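PDB 2BL8: enterocine A immunity protein from Enterococcus faecium, which confers immunity to the pediocin-like bacteriocin enterocin A, probably protecting the bacterium that makes it. Local coordinates for residues 48-59 with 77-85. Sequence-based numbering, arbitrary orientation.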
ATOM      1  N   SER A  48      -0.153  -2.419 -11.478  1.00 21.90           N
ATOM      2  CA  SER A  48       1.079  -2.672 -10.734  1.00 19.22           C
ATOM      3  C   SER A  48       1.864  -1.396 -10.453  1.00 19.07           C
ATOM      4  O   SER A  48       2.346  -1.191  -9.343  1.00 18.78           O
ATOM      5  CB  SER A  48       1.960  -3.677 -11.480  1.00 18.48           C
ATOM      6  OG  SER A  48       1.339  -4.949 -11.519  1.00 22.69           O
ATOM      7  N   PRO A  49       2.011  -0.518 -11.461  1.00 18.93           N
ATOM      8  CA  PRO A  49       2.753   0.729 -11.250  1.00 18.65           C
ATOM      9  C   PRO A  49       2.097   1.606 -10.182  1.00 18.18           C
ATOM     10  O   PRO A  49       2.777   2.196  -9.335  1.00 18.47           O
ATOM     11  CB  PRO A  49       2.720   1.383 -12.630  1.00 21.27           C
ATOM     12  CG  PRO A  49       2.680   0.210 -13.556  1.00 21.70           C
ATOM     13  CD  PRO A  49       1.678  -0.694 -12.886  1.00 21.55           C
ATOM     14  N   LEU A  50       0.772   1.682 -10.226  1.00 16.81           N
ATOM     15  CA  LEU A  50       0.025   2.491  -9.274  1.00 16.62           C
ATOM     16  C   LEU A  50       0.191   1.917  -7.875  1.00 16.58           C
ATOM     17  O   LEU A  50       0.418   2.651  -6.915  1.00 16.58           O
ATOM     18  CB  LEU A  50      -1.458   2.518  -9.645  1.00 17.61           C
ATOM     19  CG  LEU A  50      -2.338   3.389  -8.748  1.00 18.31           C
ATOM     20  CD1 LEU A  50      -1.867   4.833  -8.835  1.00 19.64           C
ATOM     21  CD2 LEU A  50      -3.788   3.265  -9.175  1.00 21.42           C
ATOM     22  N   ILE A  51       0.075   0.601  -7.775  1.00 16.22           N
ATOM     23  CA  ILE A  51       0.219  -0.079  -6.496  1.00 15.64           C
ATOM     24  C   ILE A  51       1.592   0.195  -5.895  1.00 14.00           C
ATOM     25  O   ILE A  51       1.703   0.508  -4.710  1.00 15.17           O
ATOM     26  CB  ILE A  51       0.030  -1.600  -6.662  1.00 17.66           C
ATOM     27  CG1 ILE A  51      -1.432  -1.896  -7.007  1.00 18.98           C
ATOM     28  CG2 ILE A  51       0.454  -2.335  -5.391  1.00 18.56           C
ATOM     29  CD1 ILE A  51      -1.697  -3.339  -7.345  1.00 21.72           C
ATOM     30  N   ASN A  52       2.641   0.087  -6.706  1.00 14.75           N
ATOM     31  CA  ASN A  52       3.981   0.319  -6.184  1.00 14.94           C
ATOM     32  C   ASN A  52       4.179   1.758  -5.727  1.00 16.11           C
ATOM     33  O   ASN A  52       4.830   2.007  -4.710  1.00 16.00           O
ATOM     34  CB  ASN A  52       5.043  -0.047  -7.215  1.00 16.19           C
ATOM     35  CG  ASN A  52       6.401  -0.224  -6.581  1.00 18.51           C
ATOM     36  OD1 ASN A  52       6.592  -1.118  -5.762  1.00 18.95           O
ATOM     37  ND2 ASN A  52       7.344   0.639  -6.933  1.00 21.65           N
ATOM     38  N   ARG A  53       3.623   2.710  -6.473  1.00 16.54           N
ATOM     39  CA  ARG A  53       3.735   4.111  -6.089  1.00 16.93           C
ATOM     40  C   ARG A  53       3.055   4.304  -4.736  1.00 15.46           C
ATOM     41  O   ARG A  53       3.526   5.068  -3.889  1.00 16.11           O
ATOM     42  CB  ARG A  53       3.066   5.012  -7.134  1.00 21.98           C
ATOM     43  CG  ARG A  53       3.801   5.072  -8.463  1.00 27.66           C
ATOM     44  CD  ARG A  53       3.066   5.935  -9.492  1.00 30.83           C
ATOM     45  NE  ARG A  53       2.818   7.298  -9.024  1.00 35.29           N
ATOM     46  CZ  ARG A  53       1.759   7.669  -8.309  1.00 36.87           C
ATOM     47  NH1 ARG A  53       0.831   6.782  -7.973  1.00 38.85           N
ATOM     48  NH2 ARG A  53       1.625   8.933  -7.930  1.00 37.62           N
ATOM     49  N   LEU A  54       1.944   3.605  -4.542  1.00 14.45           N
ATOM     50  CA  LEU A  54       1.195   3.700  -3.298  1.00 13.25           C
ATOM     51  C   LEU A  54       2.003   3.152  -2.133  1.00 13.61           C
ATOM     52  O   LEU A  54       2.076   3.776  -1.073  1.00 14.58           O
ATOM     53  CB  LEU A  54      -0.128   2.935  -3.409  1.00 14.31           C
ATOM     54  CG  LEU A  54      -0.891   2.768  -2.091  1.00 14.38           C
ATOM     55  CD1 LEU A  54      -1.217   4.130  -1.489  1.00 15.04           C
ATOM     56  CD2 LEU A  54      -2.159   1.976  -2.338  1.00 13.45           C
ATOM     57  N   VAL A  55       2.619   1.991  -2.327  1.00 13.12           N
ATOM     58  CA  VAL A  55       3.410   1.387  -1.256  1.00 13.73           C
ATOM     59  C   VAL A  55       4.610   2.271  -0.912  1.00 13.99           C
ATOM     60  O   VAL A  55       4.927   2.467   0.264  1.00 14.69           O
ATOM     61  CB  VAL A  55       3.873  -0.031  -1.636  1.00 12.96           C
ATOM     62  CG1 VAL A  55       4.747  -0.606  -0.529  1.00 14.62           C
ATOM     63  CG2 VAL A  55       2.657  -0.928  -1.848  1.00 15.43           C
ATOM     64  N   ASN A  56       5.270   2.814  -1.932  1.00 13.67           N
ATOM     65  CA  ASN A  56       6.407   3.716  -1.709  1.00 14.32           C
ATOM     66  C   ASN A  56       5.946   4.848  -0.784  1.00 13.94           C
ATOM     67  O   ASN A  56       6.617   5.200   0.190  1.00 14.47           O
ATOM     68  CB  ASN A  56       6.858   4.375  -3.016  1.00 14.25           C
ATOM     69  CG  ASN A  56       7.649   3.457  -3.923  1.00 16.10           C
ATOM     70  OD1 ASN A  56       7.904   3.810  -5.078  1.00 16.44           O
ATOM     71  ND2 ASN A  56       8.051   2.295  -3.422  1.00 14.84           N
ATOM     72  N   TYR A  57       4.804   5.436  -1.123  1.00 13.33           N
ATOM     73  CA  TYR A  57       4.238   6.538  -0.354  1.00 15.81           C
ATOM     74  C   TYR A  57       3.922   6.155   1.094  1.00 15.78           C
ATOM     75  O   TYR A  57       4.236   6.897   2.027  1.00 16.04           O
ATOM     76  CB  TYR A  57       2.959   7.042  -1.033  1.00 16.45           C
ATOM     77  CG  TYR A  57       2.168   8.017  -0.193  1.00 19.64           C
ATOM     78  CD1 TYR A  57       2.539   9.358  -0.102  1.00 21.06           C
ATOM     79  CD2 TYR A  57       1.074   7.584   0.551  1.00 21.77           C
ATOM     80  CE1 TYR A  57       1.834  10.245   0.715  1.00 22.89           C
ATOM     81  CE2 TYR A  57       0.369   8.455   1.368  1.00 22.73           C
ATOM     82  CZ  TYR A  57       0.753   9.781   1.447  1.00 22.19           C
ATOM     83  OH  TYR A  57       0.048  10.635   2.267  1.00 25.17           O
ATOM     84  N   LEU A  58       3.304   4.995   1.282  1.00 14.62           N
ATOM     85  CA  LEU A  58       2.936   4.563   2.623  1.00 13.55           C
ATOM     86  C   LEU A  58       4.140   4.462   3.556  1.00 14.40           C
ATOM     87  O   LEU A  58       4.100   4.962   4.682  1.00 15.74           O
ATOM     88  CB  LEU A  58       2.189   3.222   2.563  1.00 13.59           C
ATOM     89  CG  LEU A  58       0.808   3.300   1.893  1.00 13.19           C
ATOM     90  CD1 LEU A  58       0.198   1.909   1.773  1.00 14.36           C
ATOM     91  CD2 LEU A  58      -0.108   4.207   2.703  1.00 14.71           C
ATOM     92  N   TYR A  59       5.212   3.831   3.096  1.00 14.59           N
ATOM     93  CA  TYR A  59       6.389   3.692   3.947  1.00 14.94           C
ATOM     94  C   TYR A  59       7.139   5.004   4.116  1.00 16.55           C
ATOM     95  O   TYR A  59       7.683   5.276   5.185  1.00 17.23           O
ATOM     96  CB  TYR A  59       7.315   2.609   3.395  1.00 14.89           C
ATOM     97  CG  TYR A  59       6.791   1.216   3.629  1.00 16.52           C
ATOM     98  CD1 TYR A  59       6.680   0.694   4.921  1.00 16.18           C
ATOM     99  CD2 TYR A  59       6.379   0.419   2.560  1.00 17.04           C
ATOM    100  CE1 TYR A  59       6.169  -0.592   5.138  1.00 17.61           C
ATOM    101  CE2 TYR A  59       5.869  -0.862   2.767  1.00 18.45           C
ATOM    102  CZ  TYR A  59       5.767  -1.360   4.055  1.00 18.47           C
ATOM    103  OH  TYR A  59       5.267  -2.630   4.249  1.00 22.21           O
ATOM    104  N   ILE A  77      -0.578  -4.266   3.579  1.00 12.31           N
ATOM    105  CA  ILE A  77       0.309  -3.571   2.647  1.00 13.48           C
ATOM    106  C   ILE A  77       1.188  -4.588   1.919  1.00 13.51           C
ATOM    107  O   ILE A  77       1.442  -4.458   0.724  1.00 13.50           O
ATOM    108  CB  ILE A  77       1.180  -2.519   3.375  1.00 13.46           C
ATOM    109  CG1 ILE A  77       0.275  -1.441   3.989  1.00 14.10           C
ATOM    110  CG2 ILE A  77       2.138  -1.863   2.388  1.00 14.35           C
ATOM    111  CD1 ILE A  77       1.007  -0.460   4.898  1.00 15.03           C
ATOM    112  N   ARG A  78       1.634  -5.610   2.642  1.00 14.33           N
ATOM    113  CA  ARG A  78       2.463  -6.663   2.053  1.00 16.48           C
ATOM    114  C   ARG A  78       1.693  -7.394   0.956  1.00 15.34           C
ATOM    115  O   ARG A  78       2.220  -7.645  -0.130  1.00 14.17           O
ATOM    116  CB  ARG A  78       2.876  -7.664   3.136  1.00 17.55           C
ATOM    117  CG  ARG A  78       3.676  -8.853   2.637  1.00 23.40           C
ATOM    118  CD  ARG A  78       3.946  -9.833   3.773  1.00 27.53           C
ATOM    119  NE  ARG A  78       2.724 -10.498   4.217  1.00 32.84           N
ATOM    120  CZ  ARG A  78       2.603 -11.156   5.368  1.00 34.44           C
ATOM    121  NH1 ARG A  78       3.632 -11.235   6.202  1.00 35.82           N
ATOM    122  NH2 ARG A  78       1.454 -11.738   5.684  1.00 34.70           N
ATOM    123  N   ASN A  79       0.441  -7.736   1.245  1.00 16.37           N
ATOM    124  CA  ASN A  79      -0.394  -8.440   0.285  1.00 16.63           C
ATOM    125  C   ASN A  79      -0.664  -7.586  -0.952  1.00 16.30           C
ATOM    126  O   ASN A  79      -0.700  -8.106  -2.070  1.00 15.96           O
ATOM    127  CB  ASN A  79      -1.706  -8.873   0.949  1.00 19.90           C
ATOM    128  CG  ASN A  79      -1.495  -9.954   1.999  1.00 24.31           C
ATOM    129  OD1 ASN A  79      -2.428 -10.354   2.694  1.00 28.42           O
ATOM    130  ND2 ASN A  79      -0.260 -10.437   2.110  1.00 27.02           N
ATOM    131  N   LEU A  80      -0.832  -6.280  -0.760  1.00 15.05           N
ATOM    132  CA  LEU A  80      -1.079  -5.386  -1.888  1.00 16.55           C
ATOM    133  C   LEU A  80       0.109  -5.409  -2.850  1.00 16.04           C
ATOM    134  O   LEU A  80      -0.059  -5.515  -4.064  1.00 14.47           O
ATOM    135  CB  LEU A  80      -1.339  -3.956  -1.398  1.00 18.00           C
ATOM    136  CG  LEU A  80      -1.772  -2.964  -2.483  1.00 19.66           C
ATOM    137  CD1 LEU A  80      -3.062  -3.434  -3.137  1.00 21.98           C
ATOM    138  CD2 LEU A  80      -1.956  -1.585  -1.871  1.00 24.23           C
ATOM    139  N   SER A  81       1.318  -5.322  -2.309  1.00 15.89           N
ATOM    140  CA  SER A  81       2.490  -5.353  -3.163  1.00 15.93           C
ATOM    141  C   SER A  81       2.606  -6.701  -3.873  1.00 15.84           C
ATOM    142  O   SER A  81       3.035  -6.764  -5.028  1.00 15.98           O
ATOM    143  CB  SER A  81       3.753  -5.098  -2.351  1.00 18.00           C
ATOM    144  OG  SER A  81       4.867  -5.043  -3.215  1.00 18.91           O
ATOM    145  N   GLU A  82       2.234  -7.777  -3.186  1.00 14.13           N
ATOM    146  CA  GLU A  82       2.308  -9.107  -3.793  1.00 15.93           C
ATOM    147  C   GLU A  82       1.421  -9.165  -5.033  1.00 15.39           C
ATOM    148  O   GLU A  82       1.782  -9.786  -6.040  1.00 15.41           O
ATOM    149  CB  GLU A  82       1.884 -10.180  -2.788  1.00 18.31           C
ATOM    150  CG  GLU A  82       2.803 -10.275  -1.581  1.00 27.28           C
ATOM    151  CD  GLU A  82       2.401 -11.377  -0.619  1.00 30.67           C
ATOM    152  OE1 GLU A  82       1.224 -11.409  -0.205  1.00 35.33           O
ATOM    153  OE2 GLU A  82       3.265 -12.207  -0.271  1.00 35.54           O
ATOM    154  N   ILE A  83       0.264  -8.516  -4.964  1.00 14.06           N
ATOM    155  CA  ILE A  83      -0.647  -8.481  -6.103  1.00 15.93           C
ATOM    156  C   ILE A  83       0.002  -7.713  -7.245  1.00 16.78           C
ATOM    157  O   ILE A  83      -0.093  -8.111  -8.406  1.00 17.69           O
ATOM    158  CB  ILE A  83      -1.979  -7.798  -5.727  1.00 17.30           C
ATOM    159  CG1 ILE A  83      -2.751  -8.688  -4.753  1.00 17.47           C
ATOM    160  CG2 ILE A  83      -2.800  -7.512  -6.985  1.00 18.95           C
ATOM    161  CD1 ILE A  83      -4.051  -8.083  -4.267  1.00 21.87           C
ATOM    162  N   GLY A  84       0.663  -6.612  -6.906  1.00 16.89           N
ATOM    163  CA  GLY A  84       1.320  -5.802  -7.911  1.00 17.45           C
ATOM    164  C   GLY A  84       2.501  -6.522  -8.526  1.00 18.11           C
ATOM    165  O   GLY A  84       2.829  -6.313  -9.693  1.00 22.18           O
ATOM    166  N   ARG A  85       3.137  -7.379  -7.736  1.00 15.72           N
ATOM    167  CA  ARG A  85       4.295  -8.128  -8.198  1.00 15.14           C
ATOM    168  C   ARG A  85       4.010  -9.611  -8.312  1.00 16.44           C
ATOM    169  O   ARG A  85       4.502 -10.418  -7.517  1.00 16.95           O
ATOM    170  CB  ARG A  85       5.477  -7.887  -7.258  1.00 13.71           C
ATOM    171  CG  ARG A  85       5.970  -6.451  -7.307  1.00 13.29           C
ATOM    172  CD  ARG A  85       7.188  -6.210  -6.422  1.00 13.34           C
ATOM    173  NE  ARG A  85       7.516  -4.786  -6.391  1.00 15.12           N
ATOM    174  CZ  ARG A  85       8.588  -4.267  -5.805  1.00 14.31           C
ATOM    175  NH1 ARG A  85       9.462  -5.054  -5.189  1.00 13.38           N
ATOM    176  NH2 ARG A  85       8.782  -2.952  -5.836  1.00 16.21           N
TER
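Ser48 and Gly84 bring their CA atoms within 4.2 Å where segments 48-59 and 77-84 of helices 48-64 and 71-84 run antiparallel, at 151° with axes 8.9 Å apart at their closest, so the start of one helix meets the end of the other. Two hydrogen bonds cross near these ends. The Ser48 hydroxyl OG donates to Gly84 O, 2.7 Å away, in the carbonyl plane and on a lone pair; the torsion that sets OG beside its own backbone N (chi1 -66°) turns it to this last-turn carbonyl, and serine is short enough to fit so near a backbone. The long, extended side chain of Arg85, the first residue beyond the helix, spans the gap to Asn52: NH2 reaches OD1 at 2.9 Å in a bent bond (137° at the hydrogen), NH2 lying above the carbonyl plane and OD1 at the guanidinium edge, tilted from its plane. Arg85 NH1 is held separately by Ala95 O. Further in, Ile51 is a knob in the hole formed by Leu80, Ser81, Ile83 and Gly84. CG2 lies 3.7 Å from Leu80 CG and CD1 over Gly84 CA; having no CB to press on Ile51 CG2, glycine suits this close approach. Leu54 and Leu80, flexible and wholly apolar, suit the buried interior, their CD2 methyls meeting at 3.6 Å. Ile77 turns its branches to different partners, CD1 to Leu58 CD1 and CG2 to compact, buried Val55 CG1 and to Tyr59 OH at 3.7 Å; partly exposed Tyr59 offers apolar ring carbons as well as a polar end. Within this antiparallel four-helix bundle, the fold of pediocin-like bacteriocin immunity proteins, helix 5-17 packs against Ile51, Ile77, Leu80 and Ile83, and helix 25-38 against Leu54, while Tyr97 of the C-terminal tail touches Val55 and Ser81.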